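Local coordinates for probable oxidoreductase (Pseudomonas aeruginosa, PDB 4B7C), which probably catalyses an NADP-dependent oxidation or reduction as a member of the medium-chain dehydrogenase/reductase family, at residues Arg16-Pro21 with Arg55-Asp60; Glu35-Gln40 with Val84-Pro88; Asn45-Ser49 with Leu123-Leu127; Gly134-Phe139 with Glu289-Met294; Leu231-Thr236 with Arg260-Tyr265. Numbering follows the deposited sequence.

Contact 1: Arg16-Pro21 with Arg55-Asp60; sequences RPSGLP and RGWMND
Two arginines, R16 and R55, reach in opposite senses across this contact, each ending on a backbone carbonyl of the other segment. The 16-21 loop is extended except at G19, whose positive phi (69°, psi -129°) turns the chain back; the partner is the last turn of helix 53-58, with loop at N59 and D60. CA atoms come nearest at R16-N59 (6.3 Å) and P21-R55 (8.1 Å). R16, chi1 m and chi3 p, hooks onto the end of the helix: its NE and NH2 both donate to M58 O, at 2.8 and 2.6 Å, and NH2 also bonds V68 O. In the GroES-like N-terminal domain the loop joins strands 7-13 and 26-32, and here it closes over the C-terminal end of helix 53-58. R55 (chi1 t, chi2 p) answers with NE and NH2 on G19 O, at 3.1 and 2.6 Å; P17 CG covers one face of its guanidinium, 3.4 Å from CZ. R55 NH1 also holds N59 OD1 (2.6 Å), and one water bridges that OD1 (2.7 Å) to P17 O (2.9 Å). M58, m-t-m, lies alongside both prolines, its CB 4.2 Å from P17 CD and its CE 4.2 Å from P21 CG.

Contact 2: Glu35-Gln40 with Val84-Pro88; sequences EPAEGQ and VSKHP
Build the 35-40 segment as an extended run into a type II beta turn, A37 to Q40, closed by Q40 N to A37 O at 3.0 Å. E38 takes phi/psi -54/137 and G39 77/7, the positive phi that the third position of this turn commonly gives to glycine. V84 and S85 finish strand 77-85, and the chain continues through K86 (-118/37) and H87. The CA pairs are E38-K86 at 5.2 Å and G39-H87 at 4.6 Å. Two backbone hydrogen bonds join the segments at K86: its N donates to Q40 O (2.9 Å) and its O receives G39 N (2.8 Å). The first continues the antiparallel pairing of strands 41-49 and 77-85, in which V84 bonds L42; the turn shifts the second from Q40 N to G39 N. K86, chi1 m and then t throughout, runs back beneath the turn until NZ meets P36 O at 2.7 Å. P36 CG packs on V84 CG1 (3.5 Å), and both side chains touch L42. Q40 OE1 accepts A37 N (2.9 Å), a second tie across the turn. S85 OG accepts H87 N (3.1 Å) in an ST turn and also bonds F90. K86 NZ stands 4.5 Å from E35 OE2, too far for a salt bridge: the polar links across this contact all end on backbone carbonyls, with the apolar P36-V84 pair beside them.

Contact 3: Asn45-Ser49 with Leu123-Leu127; sequences NEYLS and LPRYL
A classic beta bulge in the GroES-like domain sets up this contact: E46 and Y47, in strand 41-49, both face V79 of the neighbouring strand, and both point their CA-CB bonds at the 123-127 segment. E46 has the helix-like psi of the bulge (-112/-47), after which Y47 returns to -136/138. The partner is a 3-10 turn, tied by Y126 N to L123 O (3.1 Å) and L127 N to P124 O (2.9 Å). Y47 CA lies 6.4 Å from P124 CA, and S49 CA 6.1 Å from L127 CA. No direct hydrogen bond crosses, so the fit is mainly apolar. Y47, chi1 m and chi2 -89°, offers one ring face to P124 in a CH-pi contact, CG lying 3.8 Å from the ring centroid and 14° off its normal; L123 CB is 4.0 Å from Y47 CE2. L127 (m, t) sends CD1 to the strand, 3.8 Å from Y47 CB and 3.7 Å from S49 N. L123 CD1 meets E46 OE1 at 3.3 Å. A water links L127 O (2.7 Å) and S49 OG (3.2 Å), a hydroxyl that also bonds K331. Around this core, Y47 and L127 lean on V79 of strand 77-85 and V333 of strand 331-335, L123 touches Y95 of strand 95-97, and the chain beyond L127 runs to helix 132-145.

Contact 4: Gly134-Phe139 with Glu289-Met294; sequences GMTAYF and EGLKEM
Helices 132-145 and 287-299 cross almost at right angles, the short segments having a signed crossing angle of 98° and axes 10.4 Å apart at closest approach. Following the second helix, E289 sits at the margin, with its O 4.4 Å from Y138 OH. G290 is the point of closest backbone approach, its CA 7.0 Å from M135 CA. That CA lies over the face of Y138, 4.1 Å from the ring centroid and 28° off the normal, a CH-pi contact. A beta-carbon on G290 would collide with F139 CZ and crowd M135 SD and Y138 CE2, so the absence of a side chain is what lets the three side chains close in. L291 (m, t) turns its CB away but brings CD2 to 3.8 Å from M135 SD; M135 is m-m-p. E293, with chi1 and chi2 both t, reaches OE1 to Y138 OH, which donates a 2.5 Å hydrogen bond; Y138 has chi1 t. M294 (t-p-p) completes the patch, its CE 3.9 Å from M135 CE, 4.0 Å from Y138 CD1 and 4.0 Å from G134 O. F139 stacks further out on Y283, and M294 touches V165 of helix 161-172. This is a near-perpendicular helix-helix packing with glycine at the crossing, joining the helix that leads into the first strand of the Rossmann sheet to one that follows its last strand, 274-277.

Contact 5: Leu231-Thr236 with Arg260-Tyr265; sequences LDTVLT and RGPANY
D232 is the hub. Its carboxylate takes N264 N on OD1 (2.7 Å) and A263 N on OD2 (3.0 Å), while R260 NH1 adds a salt bridge to OD2 at 2.8 Å. N264, chi1 m, donates a second time, ND2 to D232 O at 2.8 Å. The first segment lies on helix 228-235, and D232 (chi1 -142°) points from the helix straight at a type I turn, P262 to Y265, closed by Y265 N to P262 O at 3.2 Å. The D232-P262 CA distance is only 4.9 Å. Packing spreads from there: P262 CB meets L235 CD1 at 3.6 Å, P262 CG meets L231 CD2 at 4.3 Å, and T236 CG2 lies 3.3 Å from N264 ND2. A carboxylate thus receives successive turn amides, fixing the loop that leads to helix 267-270. On the inner side, L231 rests on F222 of strand 219-224 in the Rossmann sheet, and L231 and P262 both touch Y265 of the second subunit, so helix 228-235 lies beside the dimer contact.

Contacts 1 and 2 lie in the GroES-like N-terminal domain, about 33 Å apart between centres, contact 5 lies in the Rossmann part, and contacts 3 and 4 bridge. Contact 3 ties strand 41-49 to the segment ahead of helix 132-145. Contacts 2 and 3 reach neighbouring strands of one sheet, about 22 Å apart between centres, and along the chain the segments of contacts 1, 2 and 3 interleave, so this domain is stitched by crossing connections. Contact 4 brackets all six strands of the parallel sheet along the chain, and contact 5 falls within that span. Between centres, contact 4 is about 17 Å from contact 3 and 28 Å from contact 5; contact 5, next to the second subunit, is about 49 Å from contact 2.

Contact 1: Arg16-Pro21 with Arg55-Asp60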
# COMPACT_ATOMS: atom_id res chain seq x y z
N ARG B 16 7.67 2.24 -30.86
CA ARG B 16 7.53 1.76 -29.49
C ARG B 16 8.24 0.42 -29.39
O ARG B 16 7.94 -0.49 -30.15
CB ARG B 16 6.05 1.61 -29.10
CG ARG B 16 5.20 2.78 -29.57
CD ARG B 16 4.20 3.29 -28.56
NE ARG B 16 4.96 4.22 -27.77
CZ ARG B 16 4.78 5.53 -27.63
NH1 ARG B 16 3.80 6.22 -28.21
NH2 ARG B 16 5.63 6.15 -26.83
N PRO B 17 9.19 0.30 -28.44
CA PRO B 17 9.93 -0.95 -28.32
C PRO B 17 9.14 -2.08 -27.69
O PRO B 17 8.27 -1.85 -26.84
CB PRO B 17 11.09 -0.57 -27.38
CG PRO B 17 10.54 0.51 -26.53
CD PRO B 17 9.55 1.26 -27.39
N SER B 18 9.44 -3.29 -28.14
CA SER B 18 9.07 -4.52 -27.47
C SER B 18 10.26 -4.96 -26.69
O SER B 18 11.26 -5.29 -27.29
CB SER B 18 8.81 -5.60 -28.53
OG SER B 18 7.44 -5.85 -28.67
N GLY B 19 10.13 -5.03 -25.37
CA GLY B 19 11.23 -5.40 -24.51
C GLY B 19 12.31 -4.33 -24.47
O GLY B 19 12.01 -3.15 -24.24
N LEU B 20 13.55 -4.74 -24.71
CA LEU B 20 14.68 -3.82 -24.64
C LEU B 20 14.65 -2.89 -25.86
O LEU B 20 14.36 -3.34 -26.96
CB LEU B 20 16.02 -4.59 -24.60
CG LEU B 20 17.16 -4.06 -23.74
CD1 LEU B 20 16.82 -4.04 -22.25
CD2 LEU B 20 18.44 -4.86 -24.00
N PRO B 21 14.93 -1.58 -25.66
CA PRO B 21 14.99 -0.70 -26.83
C PRO B 21 16.18 -1.05 -27.69
O PRO B 21 17.26 -1.41 -27.18
CB PRO B 21 15.13 0.72 -26.23
CG PRO B 21 15.42 0.55 -24.79
CD PRO B 21 15.14 -0.87 -24.39
N ARG B 55 12.34 4.31 -19.99
CA ARG B 55 11.69 3.13 -20.55
C ARG B 55 10.15 3.24 -20.48
O ARG B 55 9.41 2.98 -21.46
CB ARG B 55 12.25 1.87 -19.86
CG ARG B 55 12.13 0.58 -20.69
CD ARG B 55 12.37 0.64 -22.15
NE ARG B 55 11.69 -0.46 -22.83
CZ ARG B 55 10.42 -0.49 -23.25
NH1 ARG B 55 9.61 0.55 -23.10
NH2 ARG B 55 9.97 -1.59 -23.85
N GLY B 56 9.65 3.72 -19.34
CA GLY B 56 8.22 3.96 -19.17
C GLY B 56 7.71 5.05 -20.09
O GLY B 56 6.60 4.97 -20.61
N TRP B 57 8.52 6.09 -20.28
CA TRP B 57 8.12 7.24 -21.11
C TRP B 57 7.95 6.86 -22.55
O TRP B 57 7.24 7.53 -23.30
CB TRP B 57 9.13 8.38 -21.04
CG TRP B 57 9.41 8.87 -19.65
CD1 TRP B 57 8.60 8.74 -18.52
CD2 TRP B 57 10.57 9.64 -19.20
NE1 TRP B 57 9.19 9.32 -17.44
CE2 TRP B 57 10.37 9.89 -17.77
CE3 TRP B 57 11.72 10.12 -19.80
CZ2 TRP B 57 11.30 10.58 -17.01
CZ3 TRP B 57 12.65 10.82 -19.03
CH2 TRP B 57 12.45 11.04 -17.66
N MET B 58 8.64 5.78 -22.94
CA MET B 58 8.55 5.27 -24.31
C MET B 58 7.32 4.39 -24.56
O MET B 58 6.89 4.23 -25.70
CB MET B 58 9.82 4.48 -24.65
CG MET B 58 11.02 5.36 -24.93
SD MET B 58 12.50 4.38 -25.36
CE MET B 58 13.12 3.93 -23.75
N ASN B 59 6.80 3.80 -23.49
CA ASN B 59 5.63 2.92 -23.57
C ASN B 59 4.32 3.68 -23.72
O ASN B 59 4.13 4.75 -23.12
CB ASN B 59 5.57 2.02 -22.32
CG ASN B 59 6.56 0.88 -22.37
OD1 ASN B 59 7.04 0.48 -23.43
ND2 ASN B 59 6.86 0.33 -21.21
N ASP B 60 3.40 3.08 -24.48
CA ASP B 60 2.06 3.63 -24.72
C ASP B 60 1.13 3.06 -23.66
O ASP B 60 0.60 1.94 -23.74
CB ASP B 60 1.57 3.38 -26.16
CG ASP B 60 0.58 4.45 -26.63
OD1 ASP B 60 0.28 5.40 -25.88
OD2 ASP B 60 0.11 4.33 -27.78
O HOH W 1 6.51 0.33 -26.10

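Contact 2: Glu35-Gln40 with Val84-Pro88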
# COMPACT_ATOMS: atom_id res chain seq x y z
N GLU B 35 13.97 30.08 -33.49
CA GLU B 35 14.15 31.17 -32.52
C GLU B 35 13.04 31.06 -31.48
O GLU B 35 11.94 30.64 -31.81
CB GLU B 35 14.20 32.54 -33.22
CG GLU B 35 12.98 32.95 -34.01
CD GLU B 35 13.16 34.31 -34.70
OE1 GLU B 35 14.15 34.38 -35.44
OE2 GLU B 35 12.36 35.28 -34.54
N PRO B 36 13.32 31.39 -30.21
CA PRO B 36 12.22 31.33 -29.26
C PRO B 36 11.17 32.38 -29.54
O PRO B 36 11.50 33.53 -29.87
CB PRO B 36 12.90 31.61 -27.91
CG PRO B 36 14.08 32.43 -28.26
CD PRO B 36 14.55 31.90 -29.58
N ALA B 37 9.92 32.00 -29.38
CA ALA B 37 8.82 32.96 -29.40
C ALA B 37 8.66 33.57 -28.02
O ALA B 37 9.27 33.14 -27.05
CB ALA B 37 7.52 32.27 -29.82
N GLU B 38 7.74 34.52 -27.93
CA GLU B 38 7.38 35.11 -26.66
C GLU B 38 6.97 34.06 -25.62
O GLU B 38 6.25 33.10 -25.91
CB GLU B 38 6.29 36.15 -26.89
CG GLU B 38 5.90 36.94 -25.66
CD GLU B 38 6.97 37.87 -25.15
OE1 GLU B 38 7.98 38.13 -25.86
OE2 GLU B 38 6.78 38.34 -24.02
N GLY B 39 7.45 34.24 -24.39
CA GLY B 39 7.19 33.28 -23.30
C GLY B 39 8.02 32.02 -23.38
O GLY B 39 7.85 31.09 -22.59
N GLN B 40 8.96 31.99 -24.32
CA GLN B 40 9.87 30.85 -24.46
C GLN B 40 11.32 31.22 -24.16
O GLN B 40 11.70 32.40 -24.16
CB GLN B 40 9.78 30.27 -25.88
CG GLN B 40 8.38 29.80 -26.27
CD GLN B 40 8.38 29.09 -27.62
OE1 GLN B 40 9.21 29.38 -28.48
NE2 GLN B 40 7.44 28.18 -27.83
N VAL B 84 19.05 32.64 -25.15
CA VAL B 84 18.07 33.70 -25.40
C VAL B 84 16.85 33.45 -24.54
O VAL B 84 16.33 32.33 -24.52
CB VAL B 84 17.58 33.75 -26.86
CG1 VAL B 84 16.44 34.75 -26.99
CG2 VAL B 84 18.72 34.06 -27.82
N SER B 85 16.38 34.50 -23.88
CA SER B 85 15.14 34.44 -23.11
C SER B 85 14.12 35.48 -23.53
O SER B 85 14.43 36.66 -23.66
CB SER B 85 15.39 34.60 -21.62
OG SER B 85 14.15 34.64 -20.93
N LYS B 86 12.90 35.01 -23.77
CA LYS B 86 11.73 35.89 -23.93
C LYS B 86 10.70 35.60 -22.83
O LYS B 86 9.50 35.59 -23.04
CB LYS B 86 11.12 35.74 -25.32
CG LYS B 86 11.99 36.35 -26.41
CD LYS B 86 11.41 36.12 -27.79
CE LYS B 86 12.34 36.62 -28.87
NZ LYS B 86 11.86 36.20 -30.20
N HIS B 87 11.24 35.31 -21.65
CA HIS B 87 10.47 34.93 -20.47
C HIS B 87 11.05 35.68 -19.29
O HIS B 87 12.26 35.61 -19.05
CB HIS B 87 10.57 33.42 -20.24
CG HIS B 87 9.62 32.89 -19.19
ND1 HIS B 87 9.77 33.16 -17.89
CD2 HIS B 87 8.51 32.07 -19.29
CE1 HIS B 87 8.80 32.56 -17.19
NE2 HIS B 87 8.03 31.88 -18.05
N PRO B 88 10.21 36.40 -18.53
CA PRO B 88 10.70 37.26 -17.43
C PRO B 88 11.38 36.53 -16.26
O PRO B 88 12.11 37.14 -15.50
CB PRO B 88 9.45 37.98 -16.93
CG PRO B 88 8.29 37.29 -17.55
CD PRO B 88 8.74 36.40 -18.65

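Contact 3: Asn45-Ser49 with Leu123-Leu127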
# COMPACT_ATOMS: atom_id res chain seq x y z
N ASN B 45 21.82 22.77 -24.61
CA ASN B 45 21.87 21.61 -23.72
C ASN B 45 23.31 21.18 -23.49
O ASN B 45 24.08 21.03 -24.44
CB ASN B 45 21.03 20.45 -24.28
CG ASN B 45 19.55 20.78 -24.38
OD1 ASN B 45 19.08 21.81 -23.87
ND2 ASN B 45 18.79 19.89 -25.03
N GLU B 46 23.67 20.97 -22.23
CA GLU B 46 25.05 20.62 -21.88
C GLU B 46 25.20 19.19 -21.36
O GLU B 46 26.10 18.46 -21.77
CB GLU B 46 25.61 21.60 -20.85
CG GLU B 46 25.85 23.01 -21.41
CD GLU B 46 27.12 23.72 -20.94
OE1 GLU B 46 27.81 23.23 -19.99
OE2 GLU B 46 27.43 24.79 -21.57
N TYR B 47 24.31 18.83 -20.44
CA TYR B 47 24.28 17.49 -19.88
C TYR B 47 22.84 16.99 -19.80
O TYR B 47 21.94 17.72 -19.41
CB TYR B 47 24.88 17.46 -18.49
CG TYR B 47 26.34 17.81 -18.44
CD1 TYR B 47 27.31 16.83 -18.59
CD2 TYR B 47 26.75 19.12 -18.25
CE1 TYR B 47 28.66 17.13 -18.54
CE2 TYR B 47 28.09 19.45 -18.20
CZ TYR B 47 29.04 18.45 -18.34
OH TYR B 47 30.37 18.76 -18.29
N LEU B 48 22.66 15.72 -20.15
CA LEU B 48 21.35 15.06 -20.10
C LEU B 48 21.34 13.90 -19.12
O LEU B 48 22.33 13.19 -18.98
CB LEU B 48 20.94 14.54 -21.46
CG LEU B 48 20.85 15.60 -22.56
CD1 LEU B 48 20.50 14.91 -23.87
CD2 LEU B 48 19.87 16.73 -22.24
N SER B 49 20.23 13.79 -18.41
CA SER B 49 20.05 12.72 -17.45
C SER B 49 19.52 11.47 -18.16
O SER B 49 18.48 11.51 -18.81
CB SER B 49 19.08 13.12 -16.35
OG SER B 49 18.82 12.00 -15.50
N LEU B 123 28.23 21.04 -12.77
CA LEU B 123 26.98 21.05 -13.52
C LEU B 123 26.27 19.69 -13.54
O LEU B 123 25.07 19.66 -13.30
CB LEU B 123 27.19 21.53 -14.96
CG LEU B 123 27.07 23.03 -15.23
CD1 LEU B 123 27.06 23.26 -16.73
CD2 LEU B 123 25.75 23.55 -14.64
N PRO B 124 27.00 18.59 -13.79
CA PRO B 124 26.34 17.30 -13.84
C PRO B 124 25.71 16.88 -12.53
O PRO B 124 24.78 16.08 -12.54
CB PRO B 124 27.47 16.34 -14.18
CG PRO B 124 28.52 17.17 -14.81
CD PRO B 124 28.44 18.47 -14.09
N ARG B 125 26.19 17.43 -11.42
CA ARG B 125 25.65 17.11 -10.10
C ARG B 125 24.21 17.63 -9.91
O ARG B 125 23.46 17.13 -9.07
CB ARG B 125 26.55 17.62 -8.98
CG ARG B 125 26.09 17.11 -7.62
CD ARG B 125 27.24 16.70 -6.72
NE ARG B 125 28.21 15.84 -7.38
CZ ARG B 125 29.53 15.89 -7.18
NH1 ARG B 125 30.07 16.76 -6.33
NH2 ARG B 125 30.31 15.06 -7.84
N TYR B 126 23.84 18.62 -10.71
CA TYR B 126 22.47 19.12 -10.72
C TYR B 126 21.52 18.16 -11.46
O TYR B 126 20.34 18.46 -11.64
CB TYR B 126 22.40 20.52 -11.33
CG TYR B 126 22.94 21.57 -10.39
CD1 TYR B 126 22.23 21.93 -9.26
CD2 TYR B 126 24.16 22.17 -10.62
CE1 TYR B 126 22.72 22.89 -8.38
CE2 TYR B 126 24.65 23.12 -9.76
CZ TYR B 126 23.94 23.48 -8.63
OH TYR B 126 24.46 24.45 -7.79
N LEU B 127 22.07 17.03 -11.91
CA LEU B 127 21.26 15.93 -12.46
C LEU B 127 21.27 14.72 -11.55
O LEU B 127 20.63 13.72 -11.85
CB LEU B 127 21.77 15.52 -13.83
CG LEU B 127 21.65 16.56 -14.91
CD1 LEU B 127 22.25 15.98 -16.19
CD2 LEU B 127 20.19 16.95 -15.08
O HOH W 2 18.28 14.11 -13.16

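Contact 4: Gly134-Phe139 with Glu289-Met294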
# COMPACT_ATOMS: atom_id res chain seq x y z
N GLY B 134 18.39 12.81 -6.64
CA GLY B 134 18.69 13.20 -5.26
C GLY B 134 17.48 13.71 -4.50
O GLY B 134 17.26 13.35 -3.35
N MET B 135 16.68 14.54 -5.17
CA MET B 135 15.44 15.05 -4.56
C MET B 135 14.37 13.96 -4.42
O MET B 135 13.56 13.99 -3.50
CB MET B 135 14.89 16.24 -5.33
CG MET B 135 15.72 17.52 -5.20
SD MET B 135 16.01 18.07 -3.51
CE MET B 135 17.43 17.10 -2.96
N THR B 136 14.37 12.99 -5.33
CA THR B 136 13.49 11.81 -5.17
C THR B 136 13.84 11.10 -3.86
O THR B 136 12.98 10.82 -3.05
CB THR B 136 13.62 10.83 -6.35
OG1 THR B 136 13.14 11.47 -7.53
CG2 THR B 136 12.78 9.52 -6.11
N ALA B 137 15.13 10.82 -3.67
CA ALA B 137 15.62 10.16 -2.45
C ALA B 137 15.22 10.96 -1.23
O ALA B 137 14.70 10.42 -0.26
CB ALA B 137 17.14 9.98 -2.50
N TYR B 138 15.49 12.26 -1.29
CA TYR B 138 15.27 13.16 -0.17
C TYR B 138 13.80 13.19 0.27
O TYR B 138 13.48 12.92 1.43
CB TYR B 138 15.72 14.57 -0.56
CG TYR B 138 15.67 15.59 0.54
CD1 TYR B 138 16.77 15.79 1.37
CD2 TYR B 138 14.55 16.39 0.73
CE1 TYR B 138 16.73 16.73 2.38
CE2 TYR B 138 14.51 17.34 1.74
CZ TYR B 138 15.60 17.50 2.56
OH TYR B 138 15.58 18.45 3.55
N PHE B 139 12.92 13.49 -0.67
CA PHE B 139 11.50 13.64 -0.33
C PHE B 139 10.80 12.30 -0.10
O PHE B 139 10.01 12.17 0.83
CB PHE B 139 10.77 14.52 -1.35
CG PHE B 139 11.17 15.96 -1.28
CD1 PHE B 139 10.84 16.72 -0.18
CD2 PHE B 139 11.93 16.53 -2.28
CE1 PHE B 139 11.24 18.04 -0.08
CE2 PHE B 139 12.35 17.85 -2.18
CZ PHE B 139 12.00 18.60 -1.09
N GLU B 289 14.51 24.34 -0.23
CA GLU B 289 14.98 23.91 1.11
C GLU B 289 15.66 22.55 1.04
O GLU B 289 16.64 22.31 1.71
CB GLU B 289 13.90 23.94 2.20
CG GLU B 289 12.56 23.41 1.82
CD GLU B 289 11.76 24.69 1.59
OE1 GLU B 289 11.83 25.29 0.50
OE2 GLU B 289 11.25 25.24 2.59
N GLY B 290 15.14 21.67 0.19
CA GLY B 290 15.72 20.36 -0.02
C GLY B 290 17.12 20.41 -0.64
O GLY B 290 18.06 19.77 -0.15
N LEU B 291 17.24 21.19 -1.70
CA LEU B 291 18.53 21.42 -2.36
C LEU B 291 19.54 22.06 -1.40
O LEU B 291 20.70 21.67 -1.37
CB LEU B 291 18.37 22.31 -3.60
CG LEU B 291 17.63 21.61 -4.77
CD1 LEU B 291 17.32 22.56 -5.92
CD2 LEU B 291 18.39 20.39 -5.29
N LYS B 292 19.07 23.03 -0.62
CA LYS B 292 19.93 23.73 0.33
C LYS B 292 20.50 22.75 1.36
O LYS B 292 21.69 22.78 1.64
CB LYS B 292 19.16 24.86 1.04
CG LYS B 292 20.01 25.73 1.96
CD LYS B 292 19.15 26.72 2.75
CE LYS B 292 19.92 27.36 3.90
NZ LYS B 292 19.04 28.05 4.88
N GLU B 293 19.66 21.90 1.92
CA GLU B 293 20.12 20.93 2.91
C GLU B 293 21.07 19.91 2.29
O GLU B 293 22.11 19.61 2.85
CB GLU B 293 18.98 20.21 3.62
CG GLU B 293 19.49 19.24 4.67
CD GLU B 293 18.46 18.86 5.71
OE1 GLU B 293 17.36 18.41 5.33
OE2 GLU B 293 18.76 18.97 6.92
N MET B 294 20.69 19.39 1.12
CA MET B 294 21.53 18.43 0.39
C MET B 294 22.92 19.02 0.11
O MET B 294 23.93 18.35 0.28
CB MET B 294 20.87 18.02 -0.93
CG MET B 294 21.67 17.01 -1.76
SD MET B 294 21.75 15.37 -0.96
CE MET B 294 19.99 15.02 -0.92

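Contact 5: Leu231-Thr236 with Arg260-Tyr265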
# COMPACT_ATOMS: atom_id res chain seq x y z
N LEU B 231 10.88 -6.86 -3.95
CA LEU B 231 9.81 -6.25 -3.14
C LEU B 231 9.01 -7.33 -2.41
O LEU B 231 8.75 -7.22 -1.20
CB LEU B 231 8.87 -5.43 -4.04
CG LEU B 231 7.52 -5.01 -3.44
CD1 LEU B 231 7.70 -4.16 -2.21
CD2 LEU B 231 6.70 -4.30 -4.51
N ASP B 232 8.65 -8.37 -3.14
CA ASP B 232 7.82 -9.45 -2.59
C ASP B 232 8.51 -10.15 -1.42
O ASP B 232 7.88 -10.48 -0.43
CB ASP B 232 7.45 -10.46 -3.67
CG ASP B 232 6.03 -11.00 -3.52
OD1 ASP B 232 5.31 -10.56 -2.59
OD2 ASP B 232 5.65 -11.86 -4.34
N THR B 233 9.83 -10.34 -1.55
CA THR B 233 10.62 -10.97 -0.48
C THR B 233 10.79 -10.04 0.71
O THR B 233 10.71 -10.47 1.86
CB THR B 233 12.01 -11.40 -0.99
OG1 THR B 233 11.86 -12.29 -2.09
CG2 THR B 233 12.80 -12.10 0.11
N VAL B 234 11.01 -8.76 0.45
CA VAL B 234 11.14 -7.79 1.52
C VAL B 234 9.87 -7.70 2.37
O VAL B 234 9.92 -7.55 3.59
CB VAL B 234 11.52 -6.40 0.95
CG1 VAL B 234 11.45 -5.34 2.03
CG2 VAL B 234 12.90 -6.46 0.32
N LEU B 235 8.72 -7.81 1.70
CA LEU B 235 7.41 -7.79 2.38
C LEU B 235 7.27 -8.85 3.47
O LEU B 235 6.59 -8.63 4.46
CB LEU B 235 6.27 -7.96 1.36
CG LEU B 235 5.85 -6.66 0.64
CD1 LEU B 235 5.07 -6.93 -0.63
CD2 LEU B 235 5.04 -5.79 1.60
N THR B 236 7.93 -9.99 3.30
CA THR B 236 7.89 -11.05 4.32
C THR B 236 8.63 -10.67 5.61
O THR B 236 8.45 -11.32 6.64
CB THR B 236 8.48 -12.38 3.81
OG1 THR B 236 9.89 -12.26 3.61
CG2 THR B 236 7.81 -12.77 2.50
N ARG B 260 4.63 -7.68 -12.52
CA ARG B 260 4.60 -8.81 -11.63
C ARG B 260 4.24 -8.23 -10.28
O ARG B 260 4.89 -7.29 -9.83
CB ARG B 260 5.97 -9.52 -11.66
CG ARG B 260 6.02 -10.87 -10.90
CD ARG B 260 6.59 -10.58 -9.52
NE ARG B 260 6.93 -11.81 -8.82
CZ ARG B 260 7.02 -11.95 -7.50
NH1 ARG B 260 6.79 -10.94 -6.67
NH2 ARG B 260 7.34 -13.14 -7.01
N GLY B 261 3.18 -8.76 -9.65
CA GLY B 261 2.58 -8.12 -8.47
C GLY B 261 3.01 -8.85 -7.22
O GLY B 261 3.23 -10.06 -7.25
N PRO B 262 3.12 -8.12 -6.10
CA PRO B 262 3.55 -8.75 -4.85
C PRO B 262 2.52 -9.68 -4.21
O PRO B 262 1.53 -9.23 -3.64
CB PRO B 262 3.85 -7.56 -3.94
CG PRO B 262 3.00 -6.47 -4.46
CD PRO B 262 2.82 -6.69 -5.93
N ALA B 263 2.78 -10.99 -4.29
CA ALA B 263 1.92 -12.01 -3.68
C ALA B 263 1.85 -11.90 -2.17
O ALA B 263 0.89 -12.35 -1.55
CB ALA B 263 2.40 -13.41 -4.08
N ASN B 264 2.87 -11.29 -1.57
CA ASN B 264 2.95 -11.13 -0.10
C ASN B 264 2.39 -9.79 0.41
O ASN B 264 2.67 -9.39 1.55
CB ASN B 264 4.40 -11.28 0.38
CG ASN B 264 4.96 -12.67 0.11
OD1 ASN B 264 4.29 -13.67 0.35
ND2 ASN B 264 6.19 -12.74 -0.39
N TYR B 265 1.57 -9.14 -0.40
CA TYR B 265 1.04 -7.80 -0.06
C TYR B 265 0.22 -7.79 1.24
O TYR B 265 0.16 -6.77 1.92
CB TYR B 265 0.21 -7.22 -1.22
CG TYR B 265 -1.23 -7.66 -1.21
CD1 TYR B 265 -1.60 -8.89 -1.75
CD2 TYR B 265 -2.22 -6.85 -0.68
CE1 TYR B 265 -2.93 -9.30 -1.74
CE2 TYR B 265 -3.54 -7.25 -0.66
CZ TYR B 265 -3.90 -8.47 -1.19
OH TYR B 265 -5.21 -8.85 -1.16